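Local coordinates for protein KLLA0E08119p (Kluyveromyces lactis, PDB 3VA7) that probably carboxylates urea with bicarbonate and ATP through a biotin carrier, as the urea carboxylase part of a longer enzyme thought also to hydrolyse allophanate, at residues L342-A346 against N347-D351; M283-A286 against S287-G291; E680-I683 against E684-N688. One frame throughout, in Å; residues are numbered along the deposited sequence.

Overall arrangement
Following the chain from the N terminus, interaction 2 comes first, a stretch of more than two turns within helix 277-293 of the biotin carboxylase part. Interaction 1 follows, where helix 337-345 ends and a loop leads on to strand 362-372. The two do not touch: their nearest atoms are about 11 Å apart and their centres 20 Å. Strand 235-244 is nevertheless common to both, since side chains of each rest on it. Interaction 3 lies far along the chain, on helix 680-688 of the carboxyltransferase part, its centre 90 Å from that of interaction 1. Each contact joins adjoining segments, so the three stand in series; none nests in or crosses another.

Interaction 1. Residues L342-A346 against N347-D351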
ATOM      1  N   LEU A 342     -40.852   5.749  -9.969  1.00 31.77           N
ATOM      2  CA  LEU A 342     -40.968   7.178  -9.815  1.00 31.34           C
ATOM      3  C   LEU A 342     -42.274   7.680 -10.463  1.00 31.51           C
ATOM      4  O   LEU A 342     -42.996   8.495  -9.873  1.00 31.28           O
ATOM      5  CB  LEU A 342     -39.735   7.889 -10.390  1.00 30.21           C
ATOM      6  CG  LEU A 342     -38.461   7.713  -9.558  1.00 31.11           C
ATOM      7  CD1 LEU A 342     -37.170   8.076 -10.359  1.00 29.21           C
ATOM      8  CD2 LEU A 342     -38.519   8.494  -8.272  1.00 27.17           C
ATOM      9  N   ARG A 343     -42.567   7.177 -11.657  1.00 31.21           N
ATOM     10  CA  ARG A 343     -43.653   7.681 -12.428  1.00 32.44           C
ATOM     11  C   ARG A 343     -44.943   7.287 -11.740  1.00 33.16           C
ATOM     12  O   ARG A 343     -45.875   8.111 -11.667  1.00 33.40           O
ATOM     13  CB  ARG A 343     -43.630   7.137 -13.847  1.00 32.75           C
ATOM     14  CG  ARG A 343     -42.523   7.688 -14.780  1.00 36.29           C
ATOM     15  CD  ARG A 343     -42.841   7.311 -16.243  1.00 42.39           C
ATOM     16  NE  ARG A 343     -44.297   7.425 -16.465  1.00 48.24           N
ATOM     17  CZ  ARG A 343     -44.974   7.093 -17.578  1.00 50.82           C
ATOM     18  NH1 ARG A 343     -44.352   6.607 -18.669  1.00 50.23           N
ATOM     19  NH2 ARG A 343     -46.308   7.243 -17.589  1.00 49.44           N
ATOM     20  N   ILE A 344     -44.984   6.063 -11.196  1.00 32.78           N
ATOM     21  CA  ILE A 344     -46.173   5.589 -10.522  1.00 33.13           C
ATOM     22  C   ILE A 344     -46.429   6.396  -9.264  1.00 34.04           C
ATOM     23  O   ILE A 344     -47.573   6.717  -8.966  1.00 33.96           O
ATOM     24  CB  ILE A 344     -46.086   4.087 -10.127  1.00 33.59           C
ATOM     25  CG1 ILE A 344     -46.190   3.211 -11.369  1.00 32.26           C
ATOM     26  CG2 ILE A 344     -47.158   3.733  -9.049  1.00 31.19           C
ATOM     27  CD1 ILE A 344     -45.772   1.806 -11.118  1.00 31.97           C
ATOM     28  N   ALA A 345     -45.359   6.686  -8.531  1.00 34.51           N
ATOM     29  CA  ALA A 345     -45.447   7.350  -7.237  1.00 35.97           C
ATOM     30  C   ALA A 345     -45.940   8.762  -7.381  1.00 37.54           C
ATOM     31  O   ALA A 345     -46.339   9.359  -6.358  1.00 38.40           O
ATOM     32  CB  ALA A 345     -44.124   7.369  -6.529  1.00 34.64           C
ATOM     33  N   ALA A 346     -45.890   9.298  -8.610  1.00 37.52           N
ATOM     34  CA  ALA A 346     -46.290  10.663  -8.864  1.00 38.52           C
ATOM     35  C   ALA A 346     -47.609  10.686  -9.676  1.00 40.32           C
ATOM     36  O   ALA A 346     -47.996  11.722 -10.251  1.00 39.37           O
ATOM     37  CB  ALA A 346     -45.200  11.375  -9.579  1.00 37.87           C
ATOM     38  N   ASN A 347     -48.274   9.520  -9.716  1.00 41.78           N
ATOM     39  CA  ASN A 347     -49.612   9.304 -10.318  1.00 43.67           C
ATOM     40  C   ASN A 347     -49.623   9.565 -11.781  1.00 44.80           C
ATOM     41  O   ASN A 347     -50.585  10.046 -12.322  1.00 44.51           O
ATOM     42  CB  ASN A 347     -50.748  10.133  -9.656  1.00 43.33           C
ATOM     43  CG  ASN A 347     -50.899   9.887  -8.148  1.00 43.74           C
ATOM     44  OD1 ASN A 347     -50.550   8.839  -7.584  1.00 40.43           O
ATOM     45  ND2 ASN A 347     -51.441  10.879  -7.492  1.00 46.37           N
ATOM     46  N   ASP A 348     -48.515   9.273 -12.411  1.00 47.88           N
ATOM     47  CA  ASP A 348     -48.380   9.434 -13.846  1.00 50.54           C
ATOM     48  C   ASP A 348     -47.946   8.033 -14.269  1.00 51.17           C
ATOM     49  O   ASP A 348     -46.934   7.824 -14.958  1.00 52.28           O
ATOM     50  CB  ASP A 348     -47.370  10.546 -14.170  1.00 50.75           C
ATOM     51  CG  ASP A 348     -47.083  10.688 -15.669  1.00 55.42           C
ATOM     52  OD1 ASP A 348     -47.605  11.645 -16.301  1.00 59.61           O
ATOM     53  OD2 ASP A 348     -46.306   9.868 -16.223  1.00 59.20           O
ATOM     54  N   SER A 349     -48.736   7.058 -13.828  1.00 51.40           N
ATOM     55  CA  SER A 349     -48.429   5.669 -14.111  1.00 51.65           C
ATOM     56  C   SER A 349     -48.482   5.311 -15.630  1.00 51.09           C
ATOM     57  O   SER A 349     -49.294   5.828 -16.395  1.00 49.81           O
ATOM     58  CB  SER A 349     -49.271   4.742 -13.188  1.00 51.18           C
ATOM     59  OG  SER A 349     -49.532   3.453 -13.758  1.00 53.53           O
ATOM     60  N   PRO A 350     -47.585   4.419 -16.059  1.00 51.86           N
ATOM     61  CA  PRO A 350     -47.767   3.770 -17.385  1.00 52.46           C
ATOM     62  C   PRO A 350     -49.161   3.192 -17.453  1.00 52.34           C
ATOM     63  O   PRO A 350     -49.658   2.682 -16.466  1.00 52.32           O
ATOM     64  CB  PRO A 350     -46.791   2.587 -17.342  1.00 52.01           C
ATOM     65  CG  PRO A 350     -45.742   3.001 -16.345  1.00 52.90           C
ATOM     66  CD  PRO A 350     -46.428   3.884 -15.317  1.00 51.29           C
ATOM     67  N   ASP A 351     -49.794   3.240 -18.601  1.00 52.75           N
ATOM     68  CA  ASP A 351     -51.124   2.632 -18.692  1.00 52.76           C
ATOM     69  C   ASP A 351     -51.062   1.065 -18.728  1.00 52.27           C
ATOM     70  O   ASP A 351     -50.774   0.471 -19.762  1.00 51.93           O
ATOM     71  CB  ASP A 351     -51.846   3.336 -19.849  1.00 52.66           C
ATOM     72  CG  ASP A 351     -52.748   2.458 -20.634  1.00 52.55           C
ATOM     73  OD1 ASP A 351     -53.407   1.580 -20.021  1.00 50.80           O
ATOM     74  OD2 ASP A 351     -52.804   2.711 -21.877  1.00 52.13           O
TER
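The guanidinium of Arg343 has the CD of Pro350 over one face, toward the rim of the group, and at its edge the carbonyl of Asp348. NE and NH2 both point at that single oxygen, which lies close to the guanidinium plane. The bond from Arg343 NH2 to Asp348 O is 2.8 Å. That from Arg343 NE to Asp348 O is 3.1 Å. NE arrives nearly along the C=O axis, whereas NH2 stands above the carbonyl plane. The carboxylate of Asp348 adds a salt bridge, Arg343 NH2 to Asp348 OD2 at 3.0 Å, with the two planes turned 56° apart. A bend at chi3 (39°) in an otherwise extended arginine chain swings the group back over the loop, and these contacts probably limit its rotation.

Beside this polar grip, CG1 of Ile344 meets Ser349 CB at 3.9 Å and Pro350 CD at 4.0 Å, the isoleucine and proline side chains crossing at about a right angle. Ile344 also packs on Met242 of strand 235-244. Asn347 OD1 accepts a hydrogen bond from Lys297 NZ.

The backbone supplies the rest. Asp348 N bonds to Arg343 O at 3.0 Å, and Asn347 N to Ile344 O, also at 3.0 Å. Ala346 N reaches Arg343 O from the face of its plane opposite to Asp348 N. With Asn347 at positive phi (63°) as the C-prime residue, this pair of backbone bonds defines a Schellman motif, which ends helix 337-345 in the biotin carboxylase part of the chain.

Interaction 2. Residues M283-A286 against S287-G291; sequences MRAA and SERLG
Arg289 lays one face of its guanidinium over the preceding turn, where Ala285 O and Ala286 CA each stand 3.6 Å from the plane, both toward its rim. The methyl of Ala286 comes alongside, its CB 3.6 Å from Arg289 NH2. A bend at chi3 (-64°) folds the arginine chain back in this way, while NE and NH2 bond to the carbonyls of Ala155 and Lys156, just beyond helix 147-154. One face against the helix and two bonds from its nitrogens probably fix the rotation of the group.

The frame beneath is the regular i to i+4 pattern of an alpha-helix, here in helix 277-293: Glu288 N to Arg284 O and Leu290 N to Ala286 O are both 3.0 Å. At Met283 O the pattern gains a second donor. Ser287 N and Ser287 OG both donate to Met283 O, each at 3.0 Å, arriving from opposite faces of its plane. With OG beside its own backbone N (chi1 -69°), the buried serine hydroxyl returns to the helix and so has an acceptor there, while its side chain packs on Ile239, Val302 and Phe304 of the antiparallel sheet below.

Glu288 keeps close to the backbone at first, with CG 3.3 Å from Arg284 O, then extends until OE1 accepts from Ala251 N. Opposite charge lies near this carboxylate without contact, Arg284 NH2 being 4.8 Å from Glu288 OE1.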
ATOM      1  N   MET A 283     -48.350 -18.118 -11.607  1.00 54.58           N
ATOM      2  CA  MET A 283     -47.635 -17.393 -10.586  1.00 54.04           C
ATOM      3  C   MET A 283     -47.862 -15.916 -10.856  1.00 53.70           C
ATOM      4  O   MET A 283     -48.120 -15.124  -9.949  1.00 53.18           O
ATOM      5  CB  MET A 283     -46.166 -17.712 -10.675  1.00 54.72           C
ATOM      6  CG  MET A 283     -45.699 -18.854  -9.780  1.00 55.76           C
ATOM      7  SD  MET A 283     -44.054 -19.403 -10.326  1.00 57.89           S
ATOM      8  CE  MET A 283     -43.428 -20.063  -8.775  1.00 58.15           C
ATOM      9  N   ARG A 284     -47.785 -15.562 -12.129  1.00 53.49           N
ATOM     10  CA  ARG A 284     -48.057 -14.211 -12.557  1.00 54.00           C
ATOM     11  C   ARG A 284     -49.447 -13.794 -12.100  1.00 53.64           C
ATOM     12  O   ARG A 284     -49.573 -12.872 -11.309  1.00 54.16           O
ATOM     13  CB  ARG A 284     -47.903 -14.063 -14.077  1.00 54.41           C
ATOM     14  CG  ARG A 284     -46.453 -14.206 -14.578  1.00 56.17           C
ATOM     15  CD  ARG A 284     -46.357 -14.478 -16.092  1.00 59.75           C
ATOM     16  NE  ARG A 284     -47.002 -13.440 -16.896  1.00 62.99           N
ATOM     17  CZ  ARG A 284     -46.497 -12.220 -17.094  1.00 67.38           C
ATOM     18  NH1 ARG A 284     -45.335 -11.859 -16.532  1.00 67.37           N
ATOM     19  NH2 ARG A 284     -47.156 -11.348 -17.855  1.00 68.93           N
ATOM     20  N   ALA A 285     -50.487 -14.485 -12.564  1.00 52.91           N
ATOM     21  CA  ALA A 285     -51.856 -14.060 -12.268  1.00 51.13           C
ATOM     22  C   ALA A 285     -52.151 -13.991 -10.775  1.00 49.82           C
ATOM     23  O   ALA A 285     -52.903 -13.110 -10.351  1.00 50.17           O
ATOM     24  CB  ALA A 285     -52.888 -14.888 -13.016  1.00 51.24           C
ATOM     25  N   ALA A 286     -51.538 -14.864  -9.981  1.00 48.01           N
ATOM     26  CA  ALA A 286     -51.781 -14.871  -8.523  1.00 46.78           C
ATOM     27  C   ALA A 286     -51.167 -13.629  -7.893  1.00 46.10           C
ATOM     28  O   ALA A 286     -51.762 -12.974  -7.011  1.00 46.83           O
ATOM     29  CB  ALA A 286     -51.221 -16.127  -7.878  1.00 46.30           C
ATOM     30  N   SER A 287     -49.981 -13.290  -8.389  1.00 44.47           N
ATOM     31  CA  SER A 287     -49.266 -12.096  -7.965  1.00 42.60           C
ATOM     32  C   SER A 287     -50.048 -10.824  -8.312  1.00 41.13           C
ATOM     33  O   SER A 287     -50.112  -9.895  -7.539  1.00 41.06           O
ATOM     34  CB  SER A 287     -47.851 -12.076  -8.590  1.00 42.23           C
ATOM     35  OG  SER A 287     -47.036 -13.089  -8.046  1.00 40.99           O
ATOM     36  N   GLU A 288     -50.667 -10.791  -9.472  1.00 40.08           N
ATOM     37  CA  GLU A 288     -51.450  -9.619  -9.838  1.00 39.32           C
ATOM     38  C   GLU A 288     -52.708  -9.503  -8.972  1.00 38.94           C
ATOM     39  O   GLU A 288     -53.168  -8.388  -8.704  1.00 39.05           O
ATOM     40  CB  GLU A 288     -51.796  -9.627 -11.335  1.00 38.92           C
ATOM     41  CG  GLU A 288     -50.607  -9.861 -12.263  1.00 38.06           C
ATOM     42  CD  GLU A 288     -50.900  -9.548 -13.713  1.00 39.02           C
ATOM     43  OE1 GLU A 288     -49.932  -9.272 -14.468  1.00 36.75           O
ATOM     44  OE2 GLU A 288     -52.093  -9.574 -14.109  1.00 40.84           O
ATOM     45  N   ARG A 289     -53.250 -10.636  -8.509  1.00 38.23           N
ATOM     46  CA  ARG A 289     -54.471 -10.581  -7.683  1.00 37.78           C
ATOM     47  C   ARG A 289     -54.112 -10.031  -6.342  1.00 36.80           C
ATOM     48  O   ARG A 289     -54.804  -9.183  -5.791  1.00 36.28           O
ATOM     49  CB  ARG A 289     -55.155 -11.940  -7.530  1.00 38.08           C
ATOM     50  CG  ARG A 289     -55.812 -12.438  -8.810  1.00 37.16           C
ATOM     51  CD  ARG A 289     -56.648 -13.647  -8.515  1.00 41.04           C
ATOM     52  NE  ARG A 289     -55.900 -14.823  -8.033  1.00 40.51           N
ATOM     53  CZ  ARG A 289     -55.424 -15.785  -8.823  1.00 37.17           C
ATOM     54  NH1 ARG A 289     -55.566 -15.701 -10.145  1.00 36.42           N
ATOM     55  NH2 ARG A 289     -54.764 -16.802  -8.291  1.00 35.83           N
ATOM     56  N   LEU A 290     -52.977 -10.490  -5.856  1.00 36.74           N
ATOM     57  CA  LEU A 290     -52.487 -10.056  -4.569  1.00 36.53           C
ATOM     58  C   LEU A 290     -52.203  -8.588  -4.620  1.00 36.78           C
ATOM     59  O   LEU A 290     -52.559  -7.853  -3.692  1.00 38.46           O
ATOM     60  CB  LEU A 290     -51.229 -10.804  -4.232  1.00 36.17           C
ATOM     61  CG  LEU A 290     -50.880 -10.794  -2.757  1.00 37.32           C
ATOM     62  CD1 LEU A 290     -49.918 -11.960  -2.496  1.00 34.16           C
ATOM     63  CD2 LEU A 290     -50.238  -9.453  -2.384  1.00 38.86           C
ATOM     64  N   GLY A 291     -51.576  -8.140  -5.705  1.00 35.84           N
ATOM     65  CA  GLY A 291     -51.220  -6.755  -5.805  1.00 35.48           C
ATOM     66  C   GLY A 291     -52.430  -5.861  -5.997  1.00 35.69           C
ATOM     67  O   GLY A 291     -52.468  -4.745  -5.450  1.00 35.88           O
TER

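Interaction 3. Residues E680-I683 against E684-N688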
ATOM      1  N   GLU A 680      43.160   9.408   5.641  1.00 45.35           N
ATOM      2  CA  GLU A 680      43.906   8.176   5.300  1.00 46.01           C
ATOM      3  C   GLU A 680      43.757   7.063   6.317  1.00 45.32           C
ATOM      4  O   GLU A 680      43.281   5.994   5.969  1.00 45.10           O
ATOM      5  CB  GLU A 680      45.405   8.466   5.149  1.00 47.28           C
ATOM      6  CG  GLU A 680      45.936   8.629   3.710  1.00 51.88           C
ATOM      7  CD  GLU A 680      45.903   7.319   2.964  1.00 58.84           C
ATOM      8  OE1 GLU A 680      45.366   7.258   1.809  1.00 56.55           O
ATOM      9  OE2 GLU A 680      46.397   6.339   3.586  1.00 63.39           O
ATOM     10  N   GLU A 681      44.166   7.297   7.570  1.00 45.07           N
ATOM     11  CA  GLU A 681      44.147   6.198   8.557  1.00 44.94           C
ATOM     12  C   GLU A 681      42.746   5.670   8.797  1.00 43.91           C
ATOM     13  O   GLU A 681      42.546   4.446   8.952  1.00 43.85           O
ATOM     14  CB  GLU A 681      44.897   6.489   9.872  1.00 45.13           C
ATOM     15  CG  GLU A 681      44.632   7.811  10.557  1.00 49.66           C
ATOM     16  CD  GLU A 681      45.029   7.781  12.054  1.00 57.14           C
ATOM     17  OE1 GLU A 681      45.303   8.881  12.608  1.00 59.12           O
ATOM     18  OE2 GLU A 681      45.074   6.668  12.681  1.00 57.64           O
ATOM     19  N   TYR A 682      41.763   6.568   8.784  1.00 42.55           N
ATOM     20  CA  TYR A 682      40.401   6.094   8.965  1.00 41.55           C
ATOM     21  C   TYR A 682      39.929   5.133   7.848  1.00 41.06           C
ATOM     22  O   TYR A 682      39.281   4.103   8.143  1.00 40.30           O
ATOM     23  CB  TYR A 682      39.379   7.193   9.293  1.00 40.95           C
ATOM     24  CG  TYR A 682      38.092   6.522   9.635  1.00 40.83           C
ATOM     25  CD1 TYR A 682      37.950   5.828  10.838  1.00 37.80           C
ATOM     26  CD2 TYR A 682      37.046   6.478   8.709  1.00 42.69           C
ATOM     27  CE1 TYR A 682      36.788   5.147  11.141  1.00 39.46           C
ATOM     28  CE2 TYR A 682      35.857   5.781   9.003  1.00 44.55           C
ATOM     29  CZ  TYR A 682      35.738   5.121  10.225  1.00 42.89           C
ATOM     30  OH  TYR A 682      34.567   4.452  10.503  1.00 43.62           O
ATOM     31  N   ILE A 683      40.273   5.453   6.594  1.00 40.18           N
ATOM     32  CA  ILE A 683      40.095   4.502   5.478  1.00 39.45           C
ATOM     33  C   ILE A 683      40.767   3.130   5.719  1.00 39.96           C
ATOM     34  O   ILE A 683      40.160   2.061   5.482  1.00 39.68           O
ATOM     35  CB  ILE A 683      40.608   5.075   4.145  1.00 39.36           C
ATOM     36  CG1 ILE A 683      40.022   6.482   3.907  1.00 37.44           C
ATOM     37  CG2 ILE A 683      40.310   4.094   3.031  1.00 37.47           C
ATOM     38  CD1 ILE A 683      40.428   7.154   2.538  1.00 36.62           C
ATOM     39  N   GLU A 684      42.015   3.156   6.180  1.00 40.72           N
ATOM     40  CA  GLU A 684      42.674   1.931   6.628  1.00 42.42           C
ATOM     41  C   GLU A 684      41.861   1.261   7.716  1.00 42.09           C
ATOM     42  O   GLU A 684      41.483   0.092   7.548  1.00 43.00           O
ATOM     43  CB  GLU A 684      44.090   2.171   7.163  1.00 43.25           C
ATOM     44  CG  GLU A 684      44.866   3.277   6.475  1.00 48.57           C
ATOM     45  CD  GLU A 684      46.343   3.262   6.878  1.00 56.39           C
ATOM     46  OE1 GLU A 684      46.723   2.324   7.641  1.00 57.68           O
ATOM     47  OE2 GLU A 684      47.110   4.167   6.425  1.00 57.75           O
ATOM     48  N   GLN A 685      41.577   1.977   8.816  1.00 41.33           N
ATOM     49  CA  GLN A 685      40.853   1.339   9.919  1.00 41.25           C
ATOM     50  C   GLN A 685      39.543   0.783   9.426  1.00 40.44           C
ATOM     51  O   GLN A 685      39.125  -0.263   9.918  1.00 41.02           O
ATOM     52  CB  GLN A 685      40.466   2.285  11.038  1.00 41.94           C
ATOM     53  CG  GLN A 685      41.495   3.235  11.559  1.00 43.38           C
ATOM     54  CD  GLN A 685      40.931   3.986  12.742  1.00 44.87           C
ATOM     55  OE1 GLN A 685      40.194   3.399  13.560  1.00 47.73           O
ATOM     56  NE2 GLN A 685      41.260   5.275  12.850  1.00 43.47           N
ATOM     57  N   PHE A 686      38.903   1.470   8.463  1.00 38.56           N
ATOM     58  CA  PHE A 686      37.601   1.056   7.942  1.00 37.01           C
ATOM     59  C   PHE A 686      37.643  -0.366   7.455  1.00 36.94           C
ATOM     60  O   PHE A 686      36.703  -1.118   7.707  1.00 36.21           O
ATOM     61  CB  PHE A 686      37.090   2.002   6.835  1.00 36.34           C
ATOM     62  CG  PHE A 686      35.775   1.573   6.200  1.00 33.51           C
ATOM     63  CD1 PHE A 686      34.546   1.956   6.763  1.00 34.35           C
ATOM     64  CD2 PHE A 686      35.757   0.785   5.056  1.00 30.53           C
ATOM     65  CE1 PHE A 686      33.295   1.587   6.190  1.00 27.54           C
ATOM     66  CE2 PHE A 686      34.542   0.385   4.475  1.00 29.11           C
ATOM     67  CZ  PHE A 686      33.296   0.815   5.037  1.00 30.49           C
ATOM     68  N   PHE A 687      38.732  -0.704   6.743  1.00 37.45           N
ATOM     69  CA  PHE A 687      38.928  -2.031   6.121  1.00 37.38           C
ATOM     70  C   PHE A 687      39.713  -2.999   7.026  1.00 39.00           C
ATOM     71  O   PHE A 687      39.592  -4.225   6.872  1.00 38.88           O
ATOM     72  CB  PHE A 687      39.643  -1.907   4.788  1.00 36.09           C
ATOM     73  CG  PHE A 687      38.836  -1.226   3.690  1.00 34.02           C
ATOM     74  CD1 PHE A 687      38.012  -1.963   2.841  1.00 32.97           C
ATOM     75  CD2 PHE A 687      38.977   0.139   3.442  1.00 34.14           C
ATOM     76  CE1 PHE A 687      37.301  -1.351   1.773  1.00 33.12           C
ATOM     77  CE2 PHE A 687      38.261   0.775   2.390  1.00 34.69           C
ATOM     78  CZ  PHE A 687      37.421   0.034   1.554  1.00 31.62           C
ATOM     79  N   ASN A 688      40.508  -2.455   7.962  1.00 40.51           N
ATOM     80  CA  ASN A 688      41.249  -3.280   8.911  1.00 41.98           C
ATOM     81  C   ASN A 688      40.368  -3.814  10.039  1.00 42.35           C
ATOM     82  O   ASN A 688      40.422  -5.011  10.319  1.00 42.71           O
ATOM     83  CB  ASN A 688      42.464  -2.554   9.497  1.00 42.54           C
ATOM     84  CG  ASN A 688      43.569  -2.248   8.454  1.00 46.93           C
ATOM     85  OD1 ASN A 688      43.549  -2.724   7.292  1.00 49.48           O
ATOM     86  ND2 ASN A 688      44.551  -1.431   8.881  1.00 48.72           N
TER
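Ile683 and Phe687 run alongside each other in the same direction, with Ile683 CG2 4.0 Å from Phe687 CE2; Ile683 O stands at the edge of the phenylalanine ring, in its plane. Phe686 CD2 sits 3.6 Å above that ring's centre. This is the tight side: Phe687 packs on Val667 and Cys669, and Phe686 on Ile736 and Phe738, its ring also meeting Trp691 and Phe781. Tyr682, its CG turned away from the backbone N (chi1 -172°), sends its hydroxyl to the carbonyl of Pro707, while the Gln685 side chain crosses it at about a right angle.

The other side is loose and acidic. Glu680 and Glu684 bring their carboxylates together, OE2 of Glu680 lying 3.6 Å from OE2 of Glu684 with the planes 67° apart; such like charges would be expected to repel, and might favour proton uptake by one of them. Glu681, also exposed, touches Lys710.

Backbone bonds span both sides, Glu684 N to Glu680 O at 3.1 Å and Phe686 N to Tyr682 O at 2.7 Å. The pattern is that of an amphipathic alpha-helix, whose apolar face here packs on the mixed beta-sheet of the carboxyltransferase domain.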